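Local coordinates for protein tryptophan synthase alpha chain (Aquifex aeolicus, PDB 2EKC) that probably cleaves indoleglycerol phosphate to indole and glyceraldehyde 3-phosphate, as the alpha subunit in the last step of tryptophan biosynthesis, at residues M24-F37 with V70-L84. Numbering follows the deposited sequence.
Sequences MVGYPDYETSLKAF and VALKNGIRFEDVLEL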
ATOM      1  N   MET A  24       8.415  -5.968  -1.675  1.00 10.62           N
ATOM      2  CA  MET A  24       8.374  -6.445  -3.059  1.00 11.21           C
ATOM      3  C   MET A  24       8.481  -7.964  -3.158  1.00 10.30           C
ATOM      4  O   MET A  24       9.370  -8.567  -2.565  1.00 12.30           O
ATOM      5  CB  MET A  24       9.521  -5.809  -3.855  1.00 12.59           C
ATOM      6  CG  MET A  24       9.573  -6.216  -5.325  1.00 13.47           C
ATOM      7  SD  MET A  24       8.271  -5.421  -6.290  1.00 14.94           S
ATOM      8  CE  MET A  24       8.799  -3.729  -6.180  1.00 15.33           C
ATOM      9  N   VAL A  25       7.579  -8.582  -3.914  1.00 10.52           N
ATOM     10  CA  VAL A  25       7.620 -10.030  -4.081  1.00 10.25           C
ATOM     11  C   VAL A  25       8.844 -10.390  -4.910  1.00 11.90           C
ATOM     12  O   VAL A  25       9.046  -9.834  -5.985  1.00 10.49           O
ATOM     13  CB  VAL A  25       6.384 -10.574  -4.829  1.00 10.32           C
ATOM     14  CG1 VAL A  25       6.532 -12.084  -5.021  1.00 11.49           C
ATOM     15  CG2 VAL A  25       5.108 -10.262  -4.053  1.00  9.14           C
ATOM     16  N   GLY A  26       9.665 -11.305  -4.402  1.00 10.64           N
ATOM     17  CA  GLY A  26      10.842 -11.722  -5.143  1.00 12.23           C
ATOM     18  C   GLY A  26      12.144 -11.008  -4.822  1.00 12.32           C
ATOM     19  O   GLY A  26      13.171 -11.307  -5.427  1.00 13.28           O
ATOM     20  N   TYR A  27      12.116 -10.064  -3.887  1.00 11.77           N
ATOM     21  CA  TYR A  27      13.331  -9.336  -3.513  1.00 12.37           C
ATOM     22  C   TYR A  27      13.712  -9.605  -2.066  1.00 12.24           C
ATOM     23  O   TYR A  27      12.898  -9.408  -1.166  1.00 12.52           O
ATOM     24  CB  TYR A  27      13.146  -7.825  -3.679  1.00 11.74           C
ATOM     25  CG  TYR A  27      14.362  -7.040  -3.233  1.00 12.36           C
ATOM     26  CD1 TYR A  27      15.526  -7.023  -4.004  1.00 10.99           C
ATOM     27  CD2 TYR A  27      14.364  -6.350  -2.020  1.00 12.41           C
ATOM     28  CE1 TYR A  27      16.670  -6.339  -3.578  1.00 12.02           C
ATOM     29  CE2 TYR A  27      15.504  -5.660  -1.579  1.00 11.70           C
ATOM     30  CZ  TYR A  27      16.651  -5.662  -2.365  1.00 12.70           C
ATOM     31  OH  TYR A  27      17.774  -4.991  -1.936  1.00 12.08           O
ATOM     32  N   PRO A  28      14.964 -10.022  -1.814  1.00 13.53           N
ATOM     33  CA  PRO A  28      16.045 -10.262  -2.775  1.00 13.93           C
ATOM     34  C   PRO A  28      15.849 -11.547  -3.583  1.00 15.01           C
ATOM     35  O   PRO A  28      16.560 -11.788  -4.557  1.00 15.11           O
ATOM     36  CB  PRO A  28      17.287 -10.297  -1.889  1.00 14.14           C
ATOM     37  CG  PRO A  28      16.764 -10.863  -0.611  1.00 14.39           C
ATOM     38  CD  PRO A  28      15.474 -10.105  -0.434  1.00 15.74           C
ATOM     39  N   ASP A  29      14.882 -12.357  -3.155  1.00 15.81           N
ATOM     40  CA  ASP A  29      14.511 -13.616  -3.809  1.00 16.95           C
ATOM     41  C   ASP A  29      13.145 -13.990  -3.241  1.00 17.14           C
ATOM     42  O   ASP A  29      12.757 -13.477  -2.192  1.00 16.70           O
ATOM     43  CB  ASP A  29      15.548 -14.719  -3.538  1.00 19.86           C
ATOM     44  CG  ASP A  29      15.723 -15.019  -2.057  1.00 20.69           C
ATOM     45  OD1 ASP A  29      14.834 -15.654  -1.459  1.00 21.10           O
ATOM     46  OD2 ASP A  29      16.757 -14.614  -1.491  1.00 22.56           O
ATOM     47  N   TYR A  30      12.404 -14.859  -3.925  1.00 16.74           N
ATOM     48  CA  TYR A  30      11.068 -15.225  -3.452  1.00 16.76           C
ATOM     49  C   TYR A  30      11.027 -15.679  -1.996  1.00 17.52           C
ATOM     50  O   TYR A  30      10.287 -15.115  -1.194  1.00 16.74           O
ATOM     51  CB  TYR A  30      10.444 -16.320  -4.327  1.00 17.45           C
ATOM     52  CG  TYR A  30       8.984 -16.569  -3.996  1.00 16.95           C
ATOM     53  CD1 TYR A  30       7.977 -15.790  -4.566  1.00 16.68           C
ATOM     54  CD2 TYR A  30       8.614 -17.547  -3.074  1.00 16.71           C
ATOM     55  CE1 TYR A  30       6.635 -15.979  -4.224  1.00 16.97           C
ATOM     56  CE2 TYR A  30       7.277 -17.743  -2.721  1.00 18.62           C
ATOM     57  CZ  TYR A  30       6.294 -16.955  -3.301  1.00 19.54           C
ATOM     58  OH  TYR A  30       4.976 -17.137  -2.949  1.00 21.73           O
ATOM     59  N   GLU A  31      11.819 -16.695  -1.658  1.00 18.40           N
ATOM     60  CA  GLU A  31      11.849 -17.228  -0.294  1.00 19.68           C
ATOM     61  C   GLU A  31      12.091 -16.154   0.769  1.00 19.37           C
ATOM     62  O   GLU A  31      11.344 -16.058   1.743  1.00 17.42           O
ATOM     63  CB  GLU A  31      12.917 -18.317  -0.171  1.00 25.78           C
ATOM     64  CG  GLU A  31      13.002 -18.929   1.223  1.00 34.00           C
ATOM     65  CD  GLU A  31      14.011 -20.066   1.316  1.00 38.22           C
ATOM     66  OE1 GLU A  31      15.193 -19.847   0.972  1.00 39.88           O
ATOM     67  OE2 GLU A  31      13.620 -21.176   1.742  1.00 40.80           O
ATOM     68  N   THR A  32      13.135 -15.352   0.581  1.00 16.69           N
ATOM     69  CA  THR A  32      13.455 -14.291   1.526  1.00 16.26           C
ATOM     70  C   THR A  32      12.318 -13.275   1.633  1.00 15.23           C
ATOM     71  O   THR A  32      11.978 -12.839   2.730  1.00 15.08           O
ATOM     72  CB  THR A  32      14.748 -13.562   1.118  1.00 17.52           C
ATOM     73  OG1 THR A  32      15.821 -14.506   1.023  1.00 17.57           O
ATOM     74  CG2 THR A  32      15.109 -12.492   2.144  1.00 20.21           C
ATOM     75  N   SER A  33      11.721 -12.905   0.501  1.00 14.18           N
ATOM     76  CA  SER A  33      10.625 -11.940   0.522  1.00 13.87           C
ATOM     77  C   SER A  33       9.422 -12.491   1.281  1.00 13.40           C
ATOM     78  O   SER A  33       8.716 -11.755   1.968  1.00 14.25           O
ATOM     79  CB  SER A  33      10.213 -11.541  -0.907  1.00 11.58           C
ATOM     80  OG  SER A  33       9.471 -12.553  -1.570  1.00 11.44           O
ATOM     81  N   LEU A  34       9.186 -13.791   1.169  1.00 14.24           N
ATOM     82  CA  LEU A  34       8.060 -14.397   1.871  1.00 14.39           C
ATOM     83  C   LEU A  34       8.296 -14.332   3.376  1.00 14.72           C
ATOM     84  O   LEU A  34       7.378 -14.047   4.141  1.00 14.88           O
ATOM     85  CB  LEU A  34       7.875 -15.847   1.431  1.00 14.04           C
ATOM     86  CG  LEU A  34       6.739 -16.628   2.092  1.00 12.72           C
ATOM     87  CD1 LEU A  34       5.400 -15.937   1.840  1.00 15.03           C
ATOM     88  CD2 LEU A  34       6.726 -18.046   1.536  1.00 14.90           C
ATOM     89  N   LYS A  35       9.530 -14.584   3.802  1.00 14.62           N
ATOM     90  CA  LYS A  35       9.849 -14.521   5.223  1.00 16.28           C
ATOM     91  C   LYS A  35       9.659 -13.089   5.712  1.00 15.08           C
ATOM     92  O   LYS A  35       9.130 -12.860   6.798  1.00 15.71           O
ATOM     93  CB  LYS A  35      11.288 -14.990   5.467  1.00 18.32           C
ATOM     94  CG  LYS A  35      11.494 -16.460   5.144  1.00 21.67           C
ATOM     95  CD  LYS A  35      12.946 -16.885   5.313  1.00 24.47           C
ATOM     96  CE  LYS A  35      13.125 -18.336   4.884  1.00 26.91           C
ATOM     97  NZ  LYS A  35      14.545 -18.779   4.934  1.00 29.14           N
ATOM     98  N   ALA A  36      10.082 -12.128   4.893  1.00 15.43           N
ATOM     99  CA  ALA A  36       9.947 -10.709   5.216  1.00 12.67           C
ATOM    100  C   ALA A  36       8.474 -10.343   5.409  1.00 13.52           C
ATOM    101  O   ALA A  36       8.106  -9.698   6.393  1.00 13.56           O
ATOM    102  CB  ALA A  36      10.552  -9.867   4.097  1.00 13.02           C
ATOM    103  N   PHE A  37       7.638 -10.742   4.456  1.00 13.01           N
ATOM    104  CA  PHE A  37       6.202 -10.475   4.530  1.00 12.80           C
ATOM    105  C   PHE A  37       5.610 -11.033   5.829  1.00 13.36           C
ATOM    106  O   PHE A  37       4.861 -10.351   6.524  1.00 14.87           O
ATOM    107  CB  PHE A  37       5.489 -11.099   3.325  1.00 13.46           C
ATOM    108  CG  PHE A  37       5.416 -10.194   2.116  1.00 12.79           C
ATOM    109  CD1 PHE A  37       4.653  -9.034   2.146  1.00 14.37           C
ATOM    110  CD2 PHE A  37       6.089 -10.518   0.944  1.00 12.07           C
ATOM    111  CE1 PHE A  37       4.558  -8.207   1.019  1.00 15.37           C
ATOM    112  CE2 PHE A  37       6.001  -9.702  -0.184  1.00 10.86           C
ATOM    113  CZ  PHE A  37       5.233  -8.546  -0.145  1.00 11.66           C
ATOM    114  N   VAL A  70      15.685  -6.619  -9.563  1.00 11.94           N
ATOM    115  CA  VAL A  70      16.153  -7.890  -9.031  1.00 10.66           C
ATOM    116  C   VAL A  70      15.042  -8.936  -9.109  1.00 12.53           C
ATOM    117  O   VAL A  70      15.258 -10.042  -9.601  1.00 12.48           O
ATOM    118  CB  VAL A  70      16.631  -7.725  -7.568  1.00 13.78           C
ATOM    119  CG1 VAL A  70      16.997  -9.087  -6.968  1.00 10.83           C
ATOM    120  CG2 VAL A  70      17.841  -6.784  -7.527  1.00 12.48           C
ATOM    121  N   ALA A  71      13.851  -8.585  -8.631  1.00 10.05           N
ATOM    122  CA  ALA A  71      12.723  -9.514  -8.668  1.00 11.69           C
ATOM    123  C   ALA A  71      12.444  -9.992 -10.089  1.00 11.15           C
ATOM    124  O   ALA A  71      12.174 -11.165 -10.307  1.00 14.02           O
ATOM    125  CB  ALA A  71      11.475  -8.857  -8.084  1.00  9.65           C
ATOM    126  N   LEU A  72      12.507  -9.086 -11.060  1.00 13.36           N
ATOM    127  CA  LEU A  72      12.255  -9.471 -12.443  1.00 14.72           C
ATOM    128  C   LEU A  72      13.335 -10.413 -12.954  1.00 16.47           C
ATOM    129  O   LEU A  72      13.049 -11.340 -13.712  1.00 16.34           O
ATOM    130  CB  LEU A  72      12.172  -8.238 -13.346  1.00 16.04           C
ATOM    131  CG  LEU A  72      10.871  -7.434 -13.275  1.00 17.70           C
ATOM    132  CD1 LEU A  72      10.924  -6.312 -14.299  1.00 18.75           C
ATOM    133  CD2 LEU A  72       9.671  -8.343 -13.549  1.00 18.80           C
ATOM    134  N   LYS A  73      14.579 -10.181 -12.542  1.00 16.73           N
ATOM    135  CA  LYS A  73      15.657 -11.050 -12.975  1.00 19.33           C
ATOM    136  C   LYS A  73      15.542 -12.408 -12.290  1.00 18.43           C
ATOM    137  O   LYS A  73      16.076 -13.396 -12.782  1.00 19.90           O
ATOM    138  CB  LYS A  73      17.019 -10.397 -12.714  1.00 21.41           C
ATOM    139  CG  LYS A  73      17.211  -9.140 -13.551  1.00 26.59           C
ATOM    140  CD  LYS A  73      18.670  -8.835 -13.851  1.00 30.27           C
ATOM    141  CE  LYS A  73      19.463  -8.568 -12.594  1.00 31.59           C
ATOM    142  NZ  LYS A  73      20.849  -8.132 -12.928  1.00 35.65           N
ATOM    143  N   ASN A  74      14.845 -12.458 -11.155  1.00 16.83           N
ATOM    144  CA  ASN A  74      14.634 -13.732 -10.471  1.00 17.12           C
ATOM    145  C   ASN A  74      13.472 -14.466 -11.157  1.00 17.01           C
ATOM    146  O   ASN A  74      13.165 -15.606 -10.819  1.00 16.44           O
ATOM    147  CB  ASN A  74      14.298 -13.539  -8.985  1.00 16.82           C
ATOM    148  CG  ASN A  74      15.497 -13.108  -8.158  1.00 16.51           C
ATOM    149  OD1 ASN A  74      16.635 -13.468  -8.455  1.00 16.94           O
ATOM    150  ND2 ASN A  74      15.242 -12.349  -7.100  1.00 14.97           N
ATOM    151  N   GLY A  75      12.825 -13.795 -12.111  1.00 15.94           N
ATOM    152  CA  GLY A  75      11.720 -14.405 -12.839  1.00 14.19           C
ATOM    153  C   GLY A  75      10.348 -14.314 -12.194  1.00 14.47           C
ATOM    154  O   GLY A  75       9.463 -15.119 -12.492  1.00 12.03           O
ATOM    155  N   ILE A  76      10.159 -13.341 -11.308  1.00 12.32           N
ATOM    156  CA  ILE A  76       8.878 -13.178 -10.637  1.00 12.63           C
ATOM    157  C   ILE A  76       7.796 -12.735 -11.617  1.00 13.07           C
ATOM    158  O   ILE A  76       7.962 -11.752 -12.341  1.00 11.27           O
ATOM    159  CB  ILE A  76       8.985 -12.153  -9.495  1.00 13.61           C
ATOM    160  CG1 ILE A  76       9.988 -12.653  -8.449  1.00 16.16           C
ATOM    161  CG2 ILE A  76       7.612 -11.921  -8.872  1.00 13.50           C
ATOM    162  CD1 ILE A  76       9.605 -13.980  -7.795  1.00 14.90           C
ATOM    163  N   ARG A  77       6.690 -13.475 -11.623  1.00 13.48           N
ATOM    164  CA  ARG A  77       5.553 -13.218 -12.505  1.00 12.99           C
ATOM    165  C   ARG A  77       4.339 -12.815 -11.685  1.00 12.70           C
ATOM    166  O   ARG A  77       4.338 -12.936 -10.464  1.00 11.96           O
ATOM    167  CB  ARG A  77       5.170 -14.488 -13.265  1.00 11.31           C
ATOM    168  CG  ARG A  77       6.300 -15.227 -13.954  1.00 15.54           C
ATOM    169  CD  ARG A  77       5.853 -16.659 -14.242  1.00 16.74           C
ATOM    170  NE  ARG A  77       5.612 -17.394 -13.001  1.00 17.20           N
ATOM    171  CZ  ARG A  77       4.948 -18.545 -12.919  1.00 20.25           C
ATOM    172  NH1 ARG A  77       4.441 -19.108 -14.007  1.00 19.12           N
ATOM    173  NH2 ARG A  77       4.800 -19.143 -11.742  1.00 22.15           N
ATOM    174  N   PHE A  78       3.294 -12.366 -12.373  1.00 12.43           N
ATOM    175  CA  PHE A  78       2.053 -11.994 -11.712  1.00 12.32           C
ATOM    176  C   PHE A  78       1.543 -13.228 -10.962  1.00 12.90           C
ATOM    177  O   PHE A  78       1.010 -13.120  -9.859  1.00 13.86           O
ATOM    178  CB  PHE A  78       1.027 -11.537 -12.755  1.00 13.66           C
ATOM    179  CG  PHE A  78      -0.306 -11.140 -12.176  1.00 16.73           C
ATOM    180  CD1 PHE A  78      -0.382 -10.273 -11.091  1.00 15.48           C
ATOM    181  CD2 PHE A  78      -1.487 -11.610 -12.744  1.00 16.06           C
ATOM    182  CE1 PHE A  78      -1.617  -9.875 -10.579  1.00 17.98           C
ATOM    183  CE2 PHE A  78      -2.729 -11.219 -12.242  1.00 19.80           C
ATOM    184  CZ  PHE A  78      -2.793 -10.350 -11.157  1.00 18.76           C
ATOM    185  N   GLU A  79       1.721 -14.406 -11.559  1.00 11.62           N
ATOM    186  CA  GLU A  79       1.282 -15.646 -10.924  1.00 13.10           C
ATOM    187  C   GLU A  79       1.980 -15.881  -9.587  1.00 13.69           C
ATOM    188  O   GLU A  79       1.374 -16.409  -8.650  1.00 15.40           O
ATOM    189  CB  GLU A  79       1.539 -16.848 -11.840  1.00 13.97           C
ATOM    190  CG  GLU A  79       0.601 -16.940 -13.041  1.00 15.63           C
ATOM    191  CD  GLU A  79       1.030 -16.066 -14.204  1.00 18.22           C
ATOM    192  OE1 GLU A  79       2.049 -15.359 -14.077  1.00 21.05           O
ATOM    193  OE2 GLU A  79       0.353 -16.095 -15.253  1.00 17.26           O
ATOM    194  N   ASP A  80       3.252 -15.505  -9.497  1.00 12.26           N
ATOM    195  CA  ASP A  80       4.004 -15.695  -8.256  1.00 14.78           C
ATOM    196  C   ASP A  80       3.516 -14.703  -7.207  1.00 14.15           C
ATOM    197  O   ASP A  80       3.454 -15.016  -6.017  1.00 15.11           O
ATOM    198  CB  ASP A  80       5.505 -15.497  -8.497  1.00 12.80           C
ATOM    199  CG  ASP A  80       6.065 -16.465  -9.529  1.00 15.67           C
ATOM    200  OD1 ASP A  80       5.982 -17.692  -9.312  1.00 16.23           O
ATOM    201  OD2 ASP A  80       6.587 -15.994 -10.561  1.00 14.05           O
ATOM    202  N   VAL A  81       3.169 -13.503  -7.659  1.00 12.32           N
ATOM    203  CA  VAL A  81       2.670 -12.476  -6.760  1.00 12.52           C
ATOM    204  C   VAL A  81       1.380 -12.928  -6.093  1.00 13.41           C
ATOM    205  O   VAL A  81       1.216 -12.775  -4.883  1.00 13.19           O
ATOM    206  CB  VAL A  81       2.397 -11.151  -7.507  1.00 12.99           C
ATOM    207  CG1 VAL A  81       1.701 -10.163  -6.571  1.00 12.85           C
ATOM    208  CG2 VAL A  81       3.715 -10.556  -8.011  1.00  9.68           C
ATOM    209  N   LEU A  82       0.462 -13.485  -6.881  1.00 13.66           N
ATOM    210  CA  LEU A  82      -0.811 -13.935  -6.331  1.00 14.61           C
ATOM    211  C   LEU A  82      -0.669 -15.191  -5.472  1.00 15.35           C
ATOM    212  O   LEU A  82      -1.458 -15.403  -4.554  1.00 14.61           O
ATOM    213  CB  LEU A  82      -1.829 -14.164  -7.453  1.00 16.06           C
ATOM    214  CG  LEU A  82      -2.237 -12.900  -8.227  1.00 15.52           C
ATOM    215  CD1 LEU A  82      -3.368 -13.235  -9.181  1.00 15.91           C
ATOM    216  CD2 LEU A  82      -2.679 -11.807  -7.254  1.00 14.46           C
ATOM    217  N   GLU A  83       0.327 -16.021  -5.773  1.00 16.25           N
ATOM    218  CA  GLU A  83       0.562 -17.230  -4.986  1.00 18.71           C
ATOM    219  C   GLU A  83       0.976 -16.799  -3.580  1.00 17.75           C
ATOM    220  O   GLU A  83       0.554 -17.392  -2.587  1.00 17.06           O
ATOM    221  CB  GLU A  83       1.669 -18.081  -5.620  1.00 21.69           C
ATOM    222  CG  GLU A  83       2.128 -19.268  -4.769  1.00 29.63           C
ATOM    223  CD  GLU A  83       1.062 -20.342  -4.599  1.00 35.68           C
ATOM    224  OE1 GLU A  83      -0.027 -20.039  -4.066  1.00 40.39           O
ATOM    225  OE2 GLU A  83       1.320 -21.498  -4.996  1.00 38.70           O
ATOM    226  N   LEU A  84       1.800 -15.756  -3.505  1.00 16.05           N
ATOM    227  CA  LEU A  84       2.262 -15.232  -2.221  1.00 15.23           C
ATOM    228  C   LEU A  84       1.085 -14.627  -1.458  1.00 15.34           C
ATOM    229  O   LEU A  84       0.971 -14.799  -0.249  1.00 14.57           O
ATOM    230  CB  LEU A  84       3.361 -14.178  -2.438  1.00 15.52           C
ATOM    231  CG  LEU A  84       3.947 -13.502  -1.188  1.00 18.99           C
ATOM    232  CD1 LEU A  84       5.393 -13.113  -1.440  1.00 19.02           C
ATOM    233  CD2 LEU A  84       3.111 -12.285  -0.814  1.00 19.54           C
TER
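Val-25 touches with both methyls: CG2 meets Leu-84 CD1 end to end at 3.9 Å, and CG1 touches that same methyl and Ile-76 CG2. Its CB rests on Val-81 CG2, while its carbonyl O, 3.4 Å from Ala-71 CB, is buried with no polar partner. Gly-26, at the positive phi that the third place of the type II turn from Met-24 to Tyr-27 favours, lets its CA come within 3.5 Å of Ile-76 CG1. The amide of Asn-74, in the Schellman end of helix 62-73, holds the loop by two carbonyls: ND2 donates to Gly-26 O (2.9 Å), nearly in line with the C=O, and to Pro-28 O (2.9 Å), there from above the carbonyl plane. The ring of Tyr-27, the residue between them in sequence, takes Val-70 CB at its edge. In this TIM barrel, the turn leaves strand 18-24 and leads into helix 30-42, beside helix 78-91 on the outside of the barrel; the two short helical segments run roughly parallel, crossing at -33°. Asp-29 caps the first of them through OD1 to Thr-32 N. The Tyr-30 ring, swung to the side opposite its own backbone N (chi1 -171°), reaches across, its edge meeting Ile-76 CD1 of the loop and Asp-80 O of the helix and its OH lying 3.4 Å from Leu-84 CB. Ser-33 OG accepts from Gly-26 N, tying turn to helix. Leu-84 is a knob among Tyr-30, Ser-33, Leu-34 and Phe-37: Leu-34 CD1 passes Leu-84 CG, and Leu-84 CD2 makes a CH-pi contact over one face of the Phe-37 ring, 4.1 Å from the centroid.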